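Local coordinates for protein ubiquitin (PDB 4WWM) that probably acts as an archaeal ubiquitin-related modifier of the Urm1 family, linked to the proteasome pathway and perhaps to sulfur transfer in tRNA processing, at residues D23-L26 against L27-L30. Numbering follows the deposited sequence.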
ATOM      1  N   ASP A  23      -8.323   7.782  -1.844  1.00 25.89           N
ATOM      2  CA  ASP A  23      -8.894   6.581  -2.449  1.00 25.52           C
ATOM      3  C   ASP A  23      -9.492   5.627  -1.415  1.00 21.55           C
ATOM      4  O   ASP A  23      -8.906   5.399  -0.357  1.00 20.13           O
ATOM      5  CB  ASP A  23      -7.821   5.857  -3.264  1.00 30.46           C
ATOM      6  CG  ASP A  23      -7.340   6.671  -4.450  1.00 37.87           C
ATOM      7  OD1 ASP A  23      -7.954   6.567  -5.533  1.00 52.29           O
ATOM      8  OD2 ASP A  23      -6.347   7.414  -4.297  1.00 39.70           O
ATOM      9  N   ARG A  24     -10.660   5.069  -1.730  1.00 22.46           N
ATOM     10  CA  ARG A  24     -11.316   4.097  -0.857  1.00 21.95           C
ATOM     11  C   ARG A  24     -11.196   2.675  -1.412  1.00 20.83           C
ATOM     12  O   ARG A  24     -11.716   1.724  -0.827  1.00 20.70           O
ATOM     13  CB  ARG A  24     -12.787   4.468  -0.662  1.00 24.50           C
ATOM     14  CG  ARG A  24     -12.992   5.852  -0.062  1.00 27.13           C
ATOM     15  CD  ARG A  24     -14.458   6.124   0.210  1.00 33.75           C
ATOM     16  NE  ARG A  24     -14.977   5.287   1.286  1.00 38.80           N
ATOM     17  CZ  ARG A  24     -16.257   5.231   1.642  1.00 42.65           C
ATOM     18  NH1 ARG A  24     -17.162   5.965   1.005  1.00 45.33           N
ATOM     19  NH2 ARG A  24     -16.635   4.437   2.634  1.00 42.31           N
ATOM     20  N   GLU A  25     -10.511   2.545  -2.542  1.00 20.43           N
ATOM     21  CA  GLU A  25     -10.246   1.250  -3.164  1.00 19.60           C
ATOM     22  C   GLU A  25      -8.753   0.948  -3.072  1.00 19.53           C
ATOM     23  O   GLU A  25      -7.933   1.714  -3.579  1.00 18.23           O
ATOM     24  CB  GLU A  25     -10.708   1.247  -4.623  1.00 21.11           C
ATOM     25  CG  GLU A  25     -10.405  -0.036  -5.383  1.00 20.62           C
ATOM     26  CD  GLU A  25     -10.759   0.061  -6.856  1.00 22.36           C
ATOM     27  OE1 GLU A  25     -10.274  -0.782  -7.639  1.00 25.56           O
ATOM     28  OE2 GLU A  25     -11.527   0.975  -7.228  1.00 24.34           O
ATOM     29  N   LEU A  26      -8.408  -0.168  -2.435  1.00 20.20           N
ATOM     30  CA  LEU A  26      -7.013  -0.475  -2.128  1.00 19.37           C
ATOM     31  C   LEU A  26      -6.123  -0.436  -3.364  1.00 18.52           C
ATOM     32  O   LEU A  26      -5.045   0.148  -3.329  1.00 21.56           O
ATOM     33  CB  LEU A  26      -6.892  -1.846  -1.461  1.00 16.04           C
ATOM     34  CG  LEU A  26      -5.453  -2.295  -1.170  1.00 13.94           C
ATOM     35  CD1 LEU A  26      -4.742  -1.296  -0.265  1.00 13.37           C
ATOM     36  CD2 LEU A  26      -5.429  -3.686  -0.554  1.00 16.15           C
ATOM     37  N   LEU A  27      -6.571  -1.057  -4.449  1.00 17.24           N
ATOM     38  CA  LEU A  27      -5.784  -1.079  -5.675  1.00 16.15           C
ATOM     39  C   LEU A  27      -5.459   0.341  -6.129  1.00 15.87           C
ATOM     40  O   LEU A  27      -4.335   0.628  -6.533  1.00 18.28           O
ATOM     41  CB  LEU A  27      -6.523  -1.826  -6.786  1.00 17.69           C
ATOM     42  CG  LEU A  27      -5.816  -1.817  -8.145  1.00 22.08           C
ATOM     43  CD1 LEU A  27      -4.453  -2.486  -8.046  1.00 20.16           C
ATOM     44  CD2 LEU A  27      -6.665  -2.499  -9.205  1.00 25.41           C
ATOM     45  N   ARG A  28      -6.450   1.222  -6.055  1.00 19.99           N
ATOM     46  CA  ARG A  28      -6.273   2.603  -6.485  1.00 19.62           C
ATOM     47  C   ARG A  28      -5.323   3.347  -5.553  1.00 17.86           C
ATOM     48  O   ARG A  28      -4.560   4.206  -5.999  1.00 17.99           O
ATOM     49  CB  ARG A  28      -7.621   3.321  -6.554  1.00 24.16           C
ATOM     50  CG  ARG A  28      -8.578   2.724  -7.576  1.00 35.69           C
ATOM     51  CD  ARG A  28      -9.027   3.758  -8.594  1.00 49.74           C
ATOM     52  NE  ARG A  28      -9.705   4.887  -7.963  1.00 50.23           N
ATOM     53  CZ  ARG A  28      -9.931   6.056  -8.554  1.00 57.96           C
ATOM     54  NH1 ARG A  28      -9.527   6.269  -9.801  1.00 50.24           N
ATOM     55  NH2 ARG A  28     -10.557   7.020  -7.893  1.00 63.43           N
ATOM     56  N   VAL A  29      -5.370   3.022  -4.264  1.00 19.64           N
ATOM     57  CA  VAL A  29      -4.407   3.565  -3.312  1.00 17.29           C
ATOM     58  C   VAL A  29      -3.002   3.208  -3.786  1.00 15.60           C
ATOM     59  O   VAL A  29      -2.140   4.078  -3.914  1.00 15.38           O
ATOM     60  CB  VAL A  29      -4.639   3.023  -1.877  1.00 15.14           C
ATOM     61  CG1 VAL A  29      -3.500   3.421  -0.931  1.00 15.07           C
ATOM     62  CG2 VAL A  29      -5.963   3.518  -1.329  1.00 18.29           C
ATOM     63  N   LEU A  30      -2.786   1.928  -4.071  1.00 17.15           N
ATOM     64  CA  LEU A  30      -1.463   1.448  -4.449  1.00 12.32           C
ATOM     65  C   LEU A  30      -1.007   2.046  -5.775  1.00 12.93           C
ATOM     66  O   LEU A  30       0.169   2.365  -5.938  1.00 15.56           O
ATOM     67  CB  LEU A  30      -1.454  -0.080  -4.528  1.00 11.86           C
ATOM     68  CG  LEU A  30      -1.850  -0.804  -3.238  1.00 11.75           C
ATOM     69  CD1 LEU A  30      -1.885  -2.309  -3.451  1.00 16.19           C
ATOM     70  CD2 LEU A  30      -0.917  -0.451  -2.090  1.00 15.27           C
TER
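The N-terminal turn of helix 26-33 in this ubiquitin-like protein joins Glu25, at the N-cap position, to Arg28 and Val29, and shows how a helix start is shaped by the loop before it. Val29 N donates to Glu25 O at 3.0 Å and Leu30 N to Leu26 O at the same length, the latter with an N-H...O angle of 162°. Outside this frame two acidic side chains, Glu25 and Asp23, lie by Arg28. The side chains of Glu25 and Arg28 cross at about a right angle, with Arg28 CG against Glu25 OE2 at 3.4 Å; beyond CG the arginine chain bends at chi2 and chi3. Glu25 gets there fully extended, CG anti to the backbone N (chi1 177°). Asp23 OD1 sits over one face of the guanidinium, 3.4 Å from Arg28 NE, with the carboxylate and guanidinium planes 79° apart; this salt bridge is one of charge alone, while Asp23 OD2 pairs with Lys32. An alanine in place of Glu25 would take away the carboxylate beside Arg28 CG and CD, and would probably leave those methylenes less covered and Arg28 with one fewer acidic neighbour. On the buried side, Asp23 CB meets Val29 CG2 at 3.6 Å, and Leu26 CD1 lies 4.2 Å from Leu30 CG. Val29 and Leu30 continue onto Ile74 and Ile76 of strand 73-78, the packing of helix on mixed sheet characteristic of the beta-grasp fold.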